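Local coordinates for protein restriction endonuclease EcoP15I, modification subunit (Escherichia coli, PDB 4ZCF) that methylates an adenine within the asymmetric DNA site 5'-CAGCAG-3' using S-adenosyl-L-methionine, and works with the Res subunit in DNA restriction, at residues A[125-130]-A[201-206]; A[329-334]-A[354-359]; A[540-545]-A[580-585]. All coordinates share one frame; numbering follows the deposited sequence.

Contact 1 (A[125-130]-A[201-206])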
loop_
_atom_site.group_PDB
_atom_site.type_symbol
_atom_site.label_atom_id
_atom_site.label_comp_id
_atom_site.label_asym_id
_atom_site.label_seq_id
_atom_site.Cartn_x
_atom_site.Cartn_y
_atom_site.Cartn_z
ATOM N N PRO A 125 15.429 5.528 -11.866
ATOM C CA PRO A 125 15.731 5.335 -13.291
ATOM C C PRO A 125 14.665 4.398 -13.878
ATOM O O PRO A 125 14.220 3.427 -13.232
ATOM C CB PRO A 125 17.136 4.719 -13.299
ATOM C CG PRO A 125 17.327 4.118 -11.942
ATOM C CD PRO A 125 16.402 4.835 -10.982
ATOM N N TYR A 126 14.169 4.764 -15.058
ATOM C CA TYR A 126 13.169 4.018 -15.796
ATOM C C TYR A 126 14.008 2.935 -16.498
ATOM O O TYR A 126 15.240 2.979 -16.404
ATOM C CB TYR A 126 12.544 4.967 -16.830
ATOM C CG TYR A 126 11.696 6.114 -16.302
ATOM C CD1 TYR A 126 11.588 6.362 -14.935
ATOM C CD2 TYR A 126 10.996 6.949 -17.174
ATOM C CE1 TYR A 126 10.848 7.439 -14.450
ATOM C CE2 TYR A 126 10.207 7.999 -16.696
ATOM C CZ TYR A 126 10.131 8.236 -15.333
ATOM O OH TYR A 126 9.390 9.291 -14.855
ATOM N N ASN A 127 13.440 1.960 -17.165
ATOM C CA ASN A 127 14.449 1.079 -17.784
ATOM C C ASN A 127 14.303 1.160 -19.285
ATOM O O ASN A 127 14.101 0.165 -19.982
ATOM C CB ASN A 127 14.449 -0.330 -17.184
ATOM C CG ASN A 127 15.657 -1.194 -17.420
ATOM O OD1 ASN A 127 16.635 -0.840 -18.085
ATOM N ND2 ASN A 127 15.556 -2.414 -16.954
ATOM N N THR A 128 14.373 2.414 -19.748
ATOM C CA THR A 128 14.232 2.955 -21.096
ATOM C C THR A 128 15.016 2.198 -22.152
ATOM O O THR A 128 14.528 2.047 -23.278
ATOM C CB THR A 128 14.582 4.463 -21.041
ATOM O OG1 THR A 128 13.518 5.213 -20.411
ATOM C CG2 THR A 128 14.891 5.044 -22.382
ATOM N N GLY A 129 16.223 1.759 -21.792
ATOM C CA GLY A 129 17.165 1.096 -22.689
ATOM C C GLY A 129 18.028 2.104 -23.434
ATOM O O GLY A 129 18.777 1.721 -24.331
ATOM N N LYS A 130 17.929 3.402 -23.059
ATOM C CA LYS A 130 18.661 4.530 -23.638
ATOM C C LYS A 130 19.191 5.492 -22.542
ATOM O O LYS A 130 19.935 6.432 -22.844
ATOM C CB LYS A 130 17.765 5.282 -24.624
ATOM N N HIS A 201 6.382 3.062 -19.345
ATOM C CA HIS A 201 5.937 1.704 -19.720
ATOM C C HIS A 201 6.942 0.561 -19.550
ATOM O O HIS A 201 6.553 -0.606 -19.586
ATOM C CB HIS A 201 5.388 1.696 -21.146
ATOM C CG HIS A 201 6.430 2.000 -22.167
ATOM N ND1 HIS A 201 6.743 3.299 -22.506
ATOM C CD2 HIS A 201 7.205 1.158 -22.882
ATOM C CE1 HIS A 201 7.708 3.209 -23.401
ATOM N NE2 HIS A 201 8.000 1.938 -23.674
ATOM N N ASN A 202 8.225 0.879 -19.419
ATOM C CA ASN A 202 9.253 -0.152 -19.308
ATOM C C ASN A 202 9.129 -1.046 -18.084
ATOM O O ASN A 202 9.100 -2.267 -18.242
ATOM C CB ASN A 202 10.648 0.435 -19.487
ATOM C CG ASN A 202 10.827 1.025 -20.849
ATOM O OD1 ASN A 202 10.824 0.315 -21.851
ATOM N ND2 ASN A 202 10.880 2.348 -20.929
ATOM N N GLU A 203 8.954 -0.444 -16.894
ATOM C CA GLU A 203 8.861 -1.151 -15.607
ATOM C C GLU A 203 7.561 -0.943 -14.826
ATOM O O GLU A 203 7.487 -1.372 -13.672
ATOM C CB GLU A 203 10.076 -0.799 -14.711
ATOM C CG GLU A 203 11.429 -1.103 -15.331
ATOM C CD GLU A 203 11.712 -2.570 -15.594
ATOM O OE1 GLU A 203 11.135 -3.422 -14.880
ATOM O OE2 GLU A 203 12.508 -2.870 -16.514
ATOM N N PHE A 204 6.543 -0.309 -15.436
ATOM C CA PHE A 204 5.260 -0.039 -14.771
ATOM C C PHE A 204 4.651 -1.266 -14.078
ATOM O O PHE A 204 4.463 -1.223 -12.867
ATOM C CB PHE A 204 4.258 0.680 -15.709
ATOM C CG PHE A 204 2.851 0.895 -15.184
ATOM C CD1 PHE A 204 2.633 1.383 -13.898
ATOM C CD2 PHE A 204 1.748 0.674 -15.997
ATOM C CE1 PHE A 204 1.337 1.609 -13.424
ATOM C CE2 PHE A 204 0.447 0.891 -15.512
ATOM C CZ PHE A 204 0.255 1.356 -14.231
ATOM N N SER A 205 4.396 -2.360 -14.828
ATOM C CA SER A 205 3.802 -3.611 -14.315
ATOM C C SER A 205 4.668 -4.294 -13.271
ATOM O O SER A 205 4.152 -4.645 -12.208
ATOM C CB SER A 205 3.487 -4.566 -15.461
ATOM O OG SER A 205 3.108 -3.841 -16.619
ATOM N N GLN A 206 5.990 -4.412 -13.535
ATOM C CA GLN A 206 6.996 -5.011 -12.627
ATOM C C GLN A 206 7.131 -4.280 -11.306
ATOM O O GLN A 206 7.269 -4.934 -10.273
ATOM C CB GLN A 206 8.363 -5.111 -13.300
ATOM C CG GLN A 206 8.434 -6.199 -14.379
ATOM C CD GLN A 206 7.819 -5.841 -15.724
ATOM O OE1 GLN A 206 7.385 -4.702 -16.009
ATOM N NE2 GLN A 206 7.800 -6.825 -16.590
HETATM O O HOH W 1 11.496 2.201 -23.873
#
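Asn127 and Glu203 face each other where the loop that carries the DPPY motif (residues 123-126) of the N4/N6 amino-methyltransferases passes the start of helix 204-215. The site illustrates how a motif loop at the end of a sheet strand meets polar side chains of the turn between strand 193-199, its neighbour in the sheet, and helix 204-215; Pro125 and Tyr126 belong to a region predicted to bind S-adenosylmethionine. Asn127 holds its CG anti to the backbone N (chi1 -163°), which sends the carboxamide obliquely across the Glu203 side chain, while the Glu203 chain bends at its second torsion and brings its carboxylate up to meet it. The planes of the two flat groups are tilted 28° apart. Asn127 ND2 gives a hydrogen bond to Glu203 OE2 over 3.1 Å, but the N-H is not aimed straight at the oxygen and arrives from above the carboxylate plane, 41° out of it. Asn127 CB also lies 3.6 Å from Glu203 CG, so an aliphatic touch backs the polar one. Each group is gripped again from outside: Asn127 ND2 also hydrogen-bonds to Ser169 O, and Glu203 OE1 to His171 ND1. Glu203 itself occupies the N-cap position of the helix.

Asn202 comes in across the backbone instead. Its CG rests 3.5 Å from Asn127 O, and its ND2 lies 3.4 Å from Thr128 CA. The amide is tied at both ends, ND2 to Asp200 OD1 and OD1 to Lys31 NZ, with a manganese ion about 4 Å from the side chain. A single water closes the contact by donating to both segments, to Asn202 OD1 at 2.8 Å and to Thr128 O at 3.1 Å.

Contact 2 (A[329-334]-A[354-359]). With nucleotides of chain E.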
loop_
_atom_site.group_PDB
_atom_site.type_symbol
_atom_site.label_atom_id
_atom_site.label_comp_id
_atom_site.label_asym_id
_atom_site.label_seq_id
_atom_site.Cartn_x
_atom_site.Cartn_y
_atom_site.Cartn_z
ATOM N N TYR A 329 -35.153 6.442 -5.182
ATOM C CA TYR A 329 -36.223 6.816 -4.254
ATOM C C TYR A 329 -37.339 7.513 -5.021
ATOM O O TYR A 329 -37.078 8.447 -5.772
ATOM C CB TYR A 329 -35.685 7.727 -3.124
ATOM C CG TYR A 329 -34.520 7.129 -2.360
ATOM C CD1 TYR A 329 -34.734 6.254 -1.295
ATOM C CD2 TYR A 329 -33.200 7.401 -2.728
ATOM C CE1 TYR A 329 -33.668 5.673 -0.609
ATOM C CE2 TYR A 329 -32.125 6.813 -2.055
ATOM C CZ TYR A 329 -32.367 5.949 -0.996
ATOM O OH TYR A 329 -31.331 5.378 -0.305
ATOM N N ARG A 330 -38.579 7.048 -4.846
ATOM C CA ARG A 330 -39.745 7.621 -5.506
ATOM C C ARG A 330 -40.687 8.251 -4.473
ATOM O O ARG A 330 -41.132 7.584 -3.538
ATOM C CB ARG A 330 -40.459 6.557 -6.346
ATOM C CG ARG A 330 -39.572 5.871 -7.383
ATOM C CD ARG A 330 -39.467 6.693 -8.647
ATOM N NE ARG A 330 -38.799 5.980 -9.736
ATOM C CZ ARG A 330 -38.633 6.488 -10.952
ATOM N NH1 ARG A 330 -39.097 7.699 -11.241
ATOM N NH2 ARG A 330 -38.016 5.782 -11.897
ATOM N N TYR A 331 -40.923 9.555 -4.608
ATOM C CA TYR A 331 -41.790 10.347 -3.729
ATOM C C TYR A 331 -42.123 11.683 -4.403
ATOM O O TYR A 331 -41.516 12.013 -5.418
ATOM C CB TYR A 331 -41.176 10.541 -2.312
ATOM C CG TYR A 331 -39.768 11.089 -2.319
ATOM C CD1 TYR A 331 -39.531 12.453 -2.450
ATOM C CD2 TYR A 331 -38.667 10.242 -2.206
ATOM C CE1 TYR A 331 -38.234 12.959 -2.495
ATOM C CE2 TYR A 331 -37.366 10.739 -2.257
ATOM C CZ TYR A 331 -37.156 12.097 -2.417
ATOM O OH TYR A 331 -35.887 12.609 -2.451
ATOM N N ASP A 332 -43.077 12.438 -3.849
ATOM C CA ASP A 332 -43.497 13.714 -4.412
ATOM C C ASP A 332 -42.817 14.906 -3.756
ATOM O O ASP A 332 -42.865 15.048 -2.529
ATOM C CB ASP A 332 -45.036 13.895 -4.316
ATOM C CG ASP A 332 -45.916 13.053 -5.230
ATOM O OD1 ASP A 332 -45.366 12.256 -6.028
ATOM O OD2 ASP A 332 -47.155 13.186 -5.143
ATOM N N ILE A 333 -42.231 15.793 -4.586
ATOM C CA ILE A 333 -41.639 17.055 -4.134
ATOM C C ILE A 333 -42.585 18.132 -4.670
ATOM O O ILE A 333 -42.760 18.254 -5.887
ATOM C CB ILE A 333 -40.150 17.239 -4.552
ATOM C CG1 ILE A 333 -39.284 16.074 -3.983
ATOM C CG2 ILE A 333 -39.632 18.610 -4.099
ATOM C CD1 ILE A 333 -38.002 15.930 -4.506
ATOM N N ILE A 334 -43.270 18.842 -3.757
ATOM C CA ILE A 334 -44.272 19.828 -4.131
ATOM C C ILE A 334 -43.702 21.160 -4.526
ATOM O O ILE A 334 -42.895 21.740 -3.797
ATOM C CB ILE A 334 -45.501 19.851 -3.160
ATOM C CG1 ILE A 334 -46.627 18.905 -3.659
ATOM C CG2 ILE A 334 -46.061 21.272 -2.900
ATOM C CD1 ILE A 334 -46.379 17.399 -3.507
ATOM N N ASP A 354 -36.576 11.846 3.915
ATOM C CA ASP A 354 -36.026 12.357 5.162
ATOM C C ASP A 354 -34.930 13.397 4.885
ATOM O O ASP A 354 -34.969 14.477 5.479
ATOM C CB ASP A 354 -35.473 11.198 5.992
ATOM N N THR A 355 -33.978 13.092 3.952
ATOM C CA THR A 355 -32.902 14.020 3.552
ATOM C C THR A 355 -33.448 15.123 2.661
ATOM O O THR A 355 -33.012 16.271 2.784
ATOM C CB THR A 355 -31.747 13.297 2.881
ATOM O OG1 THR A 355 -31.355 12.200 3.707
ATOM C CG2 THR A 355 -30.544 14.232 2.611
ATOM N N MET A 356 -34.391 14.786 1.764
ATOM C CA MET A 356 -34.998 15.784 0.903
ATOM C C MET A 356 -35.681 16.889 1.754
ATOM O O MET A 356 -35.364 18.068 1.591
ATOM C CB MET A 356 -35.961 15.144 -0.112
ATOM C CG MET A 356 -36.448 16.113 -1.179
ATOM S SD MET A 356 -35.128 16.905 -2.171
ATOM C CE MET A 356 -35.206 18.368 -1.581
ATOM N N ASP A 357 -36.531 16.494 2.719
ATOM C CA ASP A 357 -37.229 17.407 3.617
ATOM C C ASP A 357 -36.306 18.380 4.350
ATOM O O ASP A 357 -36.677 19.541 4.574
ATOM C CB ASP A 357 -38.076 16.604 4.612
ATOM C CG ASP A 357 -39.384 16.090 4.037
ATOM O OD1 ASP A 357 -39.908 16.721 3.083
ATOM O OD2 ASP A 357 -39.903 15.083 4.560
ATOM N N ARG A 358 -35.099 17.909 4.693
ATOM C CA ARG A 358 -34.046 18.669 5.360
ATOM C C ARG A 358 -33.441 19.702 4.383
ATOM O O ARG A 358 -33.163 20.830 4.792
ATOM C CB ARG A 358 -32.989 17.687 5.885
ATOM C CG ARG A 358 -31.845 18.308 6.680
ATOM C CD ARG A 358 -30.838 17.265 7.173
ATOM N NE ARG A 358 -30.181 16.511 6.095
ATOM C CZ ARG A 358 -29.155 16.951 5.367
ATOM N NH1 ARG A 358 -28.668 18.172 5.561
ATOM N NH2 ARG A 358 -28.623 16.182 4.427
ATOM N N LEU A 359 -33.245 19.313 3.097
ATOM C CA LEU A 359 -32.717 20.183 2.041
ATOM C C LEU A 359 -33.722 21.293 1.716
ATOM O O LEU A 359 -33.308 22.416 1.409
ATOM C CB LEU A 359 -32.367 19.385 0.755
ATOM C CG LEU A 359 -31.226 18.331 0.819
ATOM C CD1 LEU A 359 -31.158 17.534 -0.454
ATOM C CD2 LEU A 359 -29.881 18.971 1.076
ATOM P P DA E 12 -31.155 4.707 3.328
ATOM O OP1 DA E 12 -31.368 5.140 4.732
ATOM O OP2 DA E 12 -32.314 4.683 2.392
ATOM O "O5'" DA E 12 -30.018 5.669 2.770
ATOM C "C5'" DA E 12 -28.851 6.015 3.492
ATOM C "C4'" DA E 12 -27.896 6.727 2.552
ATOM O "O4'" DA E 12 -27.382 5.788 1.565
ATOM C "C3'" DA E 12 -28.491 7.883 1.754
ATOM O "O3'" DA E 12 -27.680 9.045 1.942
ATOM C "C2'" DA E 12 -28.530 7.334 0.323
ATOM C "C1'" DA E 12 -27.278 6.470 0.331
ATOM N N9 DA E 12 -27.053 5.500 -0.747
ATOM C C8 DA E 12 -27.966 4.762 -1.439
ATOM N N7 DA E 12 -27.415 3.950 -2.324
ATOM C C5 DA E 12 -26.053 4.215 -2.260
ATOM C C6 DA E 12 -24.913 3.701 -2.938
ATOM N N6 DA E 12 -24.939 2.799 -3.939
ATOM N N1 DA E 12 -23.703 4.185 -2.595
ATOM C C2 DA E 12 -23.615 5.152 -1.673
ATOM N N3 DA E 12 -24.600 5.671 -0.959
ATOM C C4 DA E 12 -25.812 5.155 -1.283
ATOM P P DC E 13 -28.335 10.506 1.871
ATOM O OP1 DC E 13 -28.987 10.863 3.147
ATOM O OP2 DC E 13 -29.145 10.524 0.628
ATOM O "O5'" DC E 13 -27.140 11.520 1.631
ATOM C "C5'" DC E 13 -27.044 11.900 0.218
ATOM C "C4'" DC E 13 -26.108 11.019 -0.607
ATOM O "O4'" DC E 13 -26.608 9.725 -1.046
ATOM C "C3'" DC E 13 -25.698 11.566 -1.943
ATOM O "O3'" DC E 13 -25.069 12.830 -1.746
ATOM C "C2'" DC E 13 -24.741 10.426 -2.276
ATOM C "C1'" DC E 13 -25.535 9.199 -1.828
ATOM N N1 DC E 13 -25.889 8.222 -2.948
ATOM C C2 DC E 13 -24.868 7.610 -3.725
ATOM O O2 DC E 13 -23.673 7.820 -3.484
ATOM N N3 DC E 13 -25.208 6.706 -4.693
ATOM C C4 DC E 13 -26.491 6.407 -4.933
ATOM N N4 DC E 13 -26.749 5.505 -5.892
ATOM C C5 DC E 13 -27.540 7.008 -4.171
ATOM C C6 DC E 13 -27.206 7.903 -3.217
#
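Thr355 OG1 donates a hydrogen bond of 2.8 Å to OP1 of nucleotide DC13 of chain E, and from the loop Tyr329 OH does the same to OP2 of DA12 of chain E at 3.0 Å, the phosphate oxygen lying at the edge of the tyrosine ring. Helix 353-361 and segment 329-334 thus hold neighbouring phosphates, and they are joined behind the DNA through Met356. Met356 starts out trans to its own nitrogen (chi1 -171°), then bends at the next two torsions, and reaches from the helix to the loop, where two side chains meet it at roughly right angles. Tyr331 brings its phenol end, OH standing 3.5 Å from Met356 CB and CE1 3.9 Å from Met356 CG, while Ile333 CD1 lies 3.7 Å from Met356 CG. Tyr331 OH is hydrogen-bonded to Phe351 O, and its ring stacks on Tyr349. With an alanine here, Phe351 O would probably lose its hydroxyl partner and Met356 one wall of its packing. Apolar packing behind a pair of phosphate-binding hydroxyls is consistent with the DNA-binding target recognition domain inserted in methyltransferases of this beta subtype.

Contact 3 (A[540-545]-A[580-585])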
loop_
_atom_site.group_PDB
_atom_site.type_symbol
_atom_site.label_atom_id
_atom_site.label_comp_id
_atom_site.label_asym_id
_atom_site.label_seq_id
_atom_site.Cartn_x
_atom_site.Cartn_y
_atom_site.Cartn_z
ATOM N N GLU A 540 37.919 15.975 13.539
ATOM C CA GLU A 540 36.904 15.620 12.545
ATOM C C GLU A 540 36.228 14.300 12.963
ATOM O O GLU A 540 35.004 14.255 13.015
ATOM C CB GLU A 540 37.485 15.540 11.114
ATOM C CG GLU A 540 36.489 15.049 10.064
ATOM C CD GLU A 540 36.808 15.376 8.616
ATOM O OE1 GLU A 540 37.101 14.439 7.833
ATOM O OE2 GLU A 540 36.728 16.575 8.258
ATOM N N GLN A 541 37.023 13.255 13.303
ATOM C CA GLN A 541 36.501 11.947 13.725
ATOM C C GLN A 541 35.543 12.078 14.912
ATOM O O GLN A 541 34.432 11.557 14.852
ATOM C CB GLN A 541 37.638 10.955 13.980
ATOM C CG GLN A 541 38.395 10.564 12.692
ATOM C CD GLN A 541 39.661 9.749 12.898
ATOM O OE1 GLN A 541 40.189 9.609 13.999
ATOM N NE2 GLN A 541 40.193 9.191 11.822
ATOM N N TYR A 542 35.936 12.868 15.930
ATOM C CA TYR A 542 35.178 13.191 17.150
ATOM C C TYR A 542 33.768 13.727 16.788
ATOM O O TYR A 542 32.778 13.367 17.443
ATOM C CB TYR A 542 35.963 14.270 17.923
ATOM C CG TYR A 542 35.297 14.818 19.168
ATOM C CD1 TYR A 542 34.214 15.693 19.079
ATOM C CD2 TYR A 542 35.822 14.559 20.433
ATOM C CE1 TYR A 542 33.594 16.195 20.220
ATOM C CE2 TYR A 542 35.229 15.082 21.581
ATOM C CZ TYR A 542 34.116 15.903 21.470
ATOM O OH TYR A 542 33.519 16.417 22.600
ATOM N N ASP A 543 33.702 14.638 15.788
ATOM C CA ASP A 543 32.466 15.250 15.305
ATOM C C ASP A 543 31.605 14.253 14.534
ATOM O O ASP A 543 30.389 14.270 14.695
ATOM C CB ASP A 543 32.764 16.503 14.479
ATOM C CG ASP A 543 33.178 17.718 15.300
ATOM O OD1 ASP A 543 32.758 17.812 16.489
ATOM O OD2 ASP A 543 33.875 18.605 14.740
ATOM N N THR A 544 32.235 13.356 13.734
ATOM C CA THR A 544 31.572 12.265 13.017
ATOM C C THR A 544 30.852 11.316 14.006
ATOM O O THR A 544 29.707 10.948 13.757
ATOM C CB THR A 544 32.544 11.549 12.070
ATOM O OG1 THR A 544 33.172 12.522 11.226
ATOM C CG2 THR A 544 31.846 10.491 11.198
ATOM N N LEU A 545 31.492 10.982 15.141
ATOM C CA LEU A 545 30.934 10.121 16.192
ATOM C C LEU A 545 29.719 10.714 16.852
ATOM O O LEU A 545 28.718 10.030 16.973
ATOM C CB LEU A 545 31.970 9.816 17.280
ATOM C CG LEU A 545 33.109 8.870 16.959
ATOM C CD1 LEU A 545 33.867 8.552 18.236
ATOM C CD2 LEU A 545 32.611 7.571 16.334
ATOM N N LEU A 580 29.621 12.247 26.597
ATOM C CA LEU A 580 30.955 12.526 27.122
ATOM C C LEU A 580 31.949 11.745 26.275
ATOM O O LEU A 580 32.209 10.570 26.543
ATOM C CB LEU A 580 31.102 12.221 28.630
ATOM C CG LEU A 580 29.982 12.604 29.581
ATOM C CD1 LEU A 580 30.228 12.019 30.951
ATOM C CD2 LEU A 580 29.793 14.092 29.667
ATOM N N ILE A 581 32.449 12.393 25.205
ATOM C CA ILE A 581 33.385 11.817 24.243
ATOM C C ILE A 581 34.846 12.106 24.629
ATOM O O ILE A 581 35.680 11.203 24.578
ATOM C CB ILE A 581 33.075 12.248 22.767
ATOM C CG1 ILE A 581 31.547 12.326 22.477
ATOM C CG2 ILE A 581 33.852 11.385 21.750
ATOM C CD1 ILE A 581 31.055 12.289 21.005
ATOM N N ALA A 582 35.151 13.366 24.977
ATOM C CA ALA A 582 36.503 13.834 25.316
ATOM C C ALA A 582 37.170 13.057 26.482
ATOM O O ALA A 582 36.461 12.619 27.398
ATOM C CB ALA A 582 36.468 15.323 25.631
ATOM N N PRO A 583 38.519 12.861 26.491
ATOM C CA PRO A 583 39.129 12.203 27.654
ATOM C C PRO A 583 39.317 13.222 28.780
ATOM O O PRO A 583 38.970 14.400 28.615
ATOM C CB PRO A 583 40.466 11.668 27.114
ATOM C CG PRO A 583 40.744 12.456 25.866
ATOM C CD PRO A 583 39.548 13.305 25.526
ATOM N N ASN A 584 39.870 12.778 29.919
ATOM C CA ASN A 584 40.172 13.639 31.062
ATOM C C ASN A 584 38.952 14.201 31.791
ATOM O O ASN A 584 38.992 15.338 32.255
ATOM C CB ASN A 584 41.241 14.728 30.728
ATOM C CG ASN A 584 42.462 14.191 30.009
ATOM O OD1 ASN A 584 43.284 13.457 30.577
ATOM N ND2 ASN A 584 42.592 14.517 28.730
ATOM N N PHE A 585 37.889 13.387 31.940
ATOM C CA PHE A 585 36.691 13.744 32.710
ATOM C C PHE A 585 37.097 13.640 34.200
ATOM O O PHE A 585 37.642 12.611 34.622
ATOM C CB PHE A 585 35.509 12.815 32.347
ATOM C CG PHE A 585 34.232 13.024 33.136
ATOM C CD1 PHE A 585 33.338 14.029 32.790
ATOM C CD2 PHE A 585 33.911 12.193 34.207
ATOM C CE1 PHE A 585 32.152 14.216 33.519
ATOM C CE2 PHE A 585 32.741 12.404 34.955
ATOM C CZ PHE A 585 31.874 13.415 34.610
HETATM O O HOH W 2 32.492 15.160 25.217
#
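Tyr542 extends from helix 539-552 across Ile581 and Ala582, the first residues of the loop that leaves strand 577-580, inside the C-terminal domain of the subunit.

The direct contact is apolar. A chi1 of 176° carries the phenol out beyond the helix backbone and up to Ile581, the two side chains meeting at a slant. Ring atom CE2 leads, lying 3.8 Å from Ile581 CB, and CD2 comes within 4.0 Å of the Ile581 methyl CG2. The same CE2 is 4.2 Å from Ala582 CB, so one corner of the ring touches both residues. Leu537 and Tyr611 also pack against the buried Ile581.

The polar part runs through water. One molecule accepts a hydrogen bond from Ile581 N at 2.8 Å and is also bonded to Tyr542 OH at 3.1 Å, giving the first backbone amide past the strand a partner. The phenol oxygen is further bonded to His572 NE2, which ties the helix to strand 569-574, while Ala582 O and Ile581 O are taken by Tyr569 OH and Asn614 ND2.

Within the helix, Glu540 O accepts twice, from Thr544 N at 3.0 Å and from Thr544 OG1 at 3.1 Å, the hydroxyl coming in 47° out of the carbonyl plane.

Apolar packing and solvent bridging therefore share one side chain: the ring of Tyr542 packs on Ile581 and Ala582, whereas its hydroxyl meets the amide of Ile581 through a bridging water and His572 directly, so the helix meets this loop without any direct hydrogen bond between the two segments.

The three contacts follow one another along the chain and do not touch. Contacts 1 and 2 both belong to the DNA methylase region, yet their centres lie 54 Å apart; contact 3 belongs to the C-terminal domain, on the other side of the chain's centre from contact 2. Each sets a loop against a helix or its start, but with different chemistry. Contact 1, buried beside the large sheet, is largely polar and pairs amide with carboxylate. Contact 2 is also buried, but it is apolar between its segments, while hydroxyls of Tyr329 and Thr355 go to DNA phosphates. Contact 3, only partly buried, mixes apolar packing with a water bridge, its nearest atom about 45 Å from the nucleic acid.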